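Side-chain contact in C alpha-dehydrogenase (Sphingobium sp. SYK-6, PDB 4YAC), which acts as an NAD-dependent short-chain dehydrogenase on the alpha-carbon alcohol of lignin-derived beta-aryl ethers: residues A23-E28 and D230-G235. Sequence-based numbering, arbitrary orientation.
Sequences AKVLAE and DPVDLG
Val25 pushes both methyls against the start of helix 231-243, packing two helices of the Rossmann-type short-chain dehydrogenase fold together. Helix 17-28, which follows the first strand of the parallel sheet, crosses the other helix at -57°, with the short axes 8.6 Å apart at closest approach. The Val25 branches divide the work. CG2 approaches the oxygen end of the Val232 carbonyl, 3.5 Å from Val232 O, and also reaches Gly235 C at 3.8 Å. CG1, anti to the backbone N (chi1 172°), meets the carbonyl three residues farther along the helix, 3.8 Å from Gly235 O. The missing side chain at Gly235 makes this fit possible, because a beta carbon there would run into Val25 CG2; the backbones can thus close to 5.8 Å between Val25 CA and Gly235 CA. Farther along the same helix, Arg236 and Leu239 also touch Val25. With an alanine here both methyls go, which would probably open a gap beside the Val232 and Gly235 carbonyls and leave Val232 CG1 without its methyl partner. Val232 comes in from the flank with its two branches split between neighbours: CG1 faces Val25 CG2 at 4.1 Å, while CG2 turns to Lys24. Lys24 is extended beyond CB and brings CD to the side of Val232 CG2, an aliphatic touch at 4.2 Å; its ammonium makes a cation-pi contact with Tyr50, whose hydroxyl is hydrogen-bonded to Glu28. The contact is made by van der Waals packing, chiefly of Val25 methyls on backbone carbonyls. Behind Val232, its backbone N makes a weak N-cap bond of 3.1 Å to Asp230 OD1.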
# COMPACT_ATOMS: atom_id res chain seq x y z
N ALA A 23 -15.89 -11.32 -16.20
CA ALA A 23 -17.14 -12.07 -16.12
C ALA A 23 -17.44 -12.82 -17.43
O ALA A 23 -17.83 -13.99 -17.41
CB ALA A 23 -18.30 -11.15 -15.77
N LYS A 24 -17.27 -12.13 -18.56
CA LYS A 24 -17.56 -12.73 -19.86
C LYS A 24 -16.71 -13.97 -20.10
O LYS A 24 -17.22 -15.02 -20.51
CB LYS A 24 -17.31 -11.72 -20.98
CG LYS A 24 -18.38 -10.65 -21.11
CD LYS A 24 -18.07 -9.74 -22.30
CE LYS A 24 -19.10 -8.62 -22.44
NZ LYS A 24 -18.77 -7.70 -23.56
N VAL A 25 -15.41 -13.84 -19.87
CA VAL A 25 -14.47 -14.93 -20.10
C VAL A 25 -14.74 -16.09 -19.16
O VAL A 25 -14.68 -17.25 -19.57
CB VAL A 25 -13.01 -14.45 -19.93
CG1 VAL A 25 -12.03 -15.63 -19.98
CG2 VAL A 25 -12.65 -13.43 -21.00
N LEU A 26 -15.05 -15.80 -17.90
CA LEU A 26 -15.30 -16.86 -16.93
C LEU A 26 -16.62 -17.58 -17.23
O LEU A 26 -16.70 -18.81 -17.12
CB LEU A 26 -15.31 -16.28 -15.51
CG LEU A 26 -13.97 -15.71 -15.04
CD1 LEU A 26 -14.13 -14.97 -13.72
CD2 LEU A 26 -12.92 -16.81 -14.90
N ALA A 27 -17.64 -16.83 -17.64
CA ALA A 27 -18.96 -17.41 -17.91
C ALA A 27 -18.99 -18.17 -19.23
O ALA A 27 -19.64 -19.22 -19.34
CB ALA A 27 -20.01 -16.31 -17.92
N GLU A 28 -18.30 -17.65 -20.24
CA GLU A 28 -18.39 -18.20 -21.59
C GLU A 28 -17.35 -19.28 -21.83
O GLU A 28 -17.69 -20.43 -22.07
CB GLU A 28 -18.24 -17.08 -22.62
CG GLU A 28 -19.39 -16.08 -22.58
CD GLU A 28 -19.28 -15.02 -23.66
OE1 GLU A 28 -19.40 -15.37 -24.85
OE2 GLU A 28 -19.08 -13.84 -23.32
N ASP A 230 -7.89 -4.70 -24.24
CA ASP A 230 -9.27 -5.13 -24.41
C ASP A 230 -9.69 -5.92 -23.17
O ASP A 230 -8.97 -6.82 -22.74
CB ASP A 230 -9.43 -5.97 -25.67
CG ASP A 230 -10.88 -6.23 -26.01
OD1 ASP A 230 -11.41 -7.28 -25.60
OD2 ASP A 230 -11.49 -5.38 -26.69
N PRO A 231 -10.86 -5.58 -22.59
CA PRO A 231 -11.29 -6.26 -21.35
C PRO A 231 -11.39 -7.77 -21.50
O PRO A 231 -11.05 -8.50 -20.56
CB PRO A 231 -12.68 -5.65 -21.10
CG PRO A 231 -12.63 -4.31 -21.74
CD PRO A 231 -11.77 -4.48 -22.96
N VAL A 232 -11.83 -8.25 -22.65
CA VAL A 232 -11.91 -9.69 -22.87
C VAL A 232 -10.50 -10.27 -22.92
O VAL A 232 -10.24 -11.32 -22.33
CB VAL A 232 -12.70 -10.02 -24.15
CG1 VAL A 232 -12.45 -11.46 -24.60
CG2 VAL A 232 -14.19 -9.80 -23.91
N ASP A 233 -9.59 -9.59 -23.60
CA ASP A 233 -8.20 -10.03 -23.67
C ASP A 233 -7.59 -10.11 -22.27
O ASP A 233 -6.94 -11.10 -21.93
CB ASP A 233 -7.37 -9.10 -24.55
CG ASP A 233 -7.69 -9.25 -26.03
OD1 ASP A 233 -8.37 -10.22 -26.41
OD2 ASP A 233 -7.25 -8.39 -26.82
N LEU A 234 -7.78 -9.07 -21.47
CA LEU A 234 -7.26 -9.07 -20.11
C LEU A 234 -7.97 -10.13 -19.28
O LEU A 234 -7.40 -10.68 -18.33
CB LEU A 234 -7.43 -7.69 -19.45
CG LEU A 234 -6.21 -6.93 -18.90
CD1 LEU A 234 -6.63 -6.12 -17.68
CD2 LEU A 234 -5.01 -7.80 -18.54
N GLY A 235 -9.22 -10.41 -19.63
CA GLY A 235 -9.97 -11.46 -18.96
C GLY A 235 -9.32 -12.82 -19.18
O GLY A 235 -9.31 -13.66 -18.28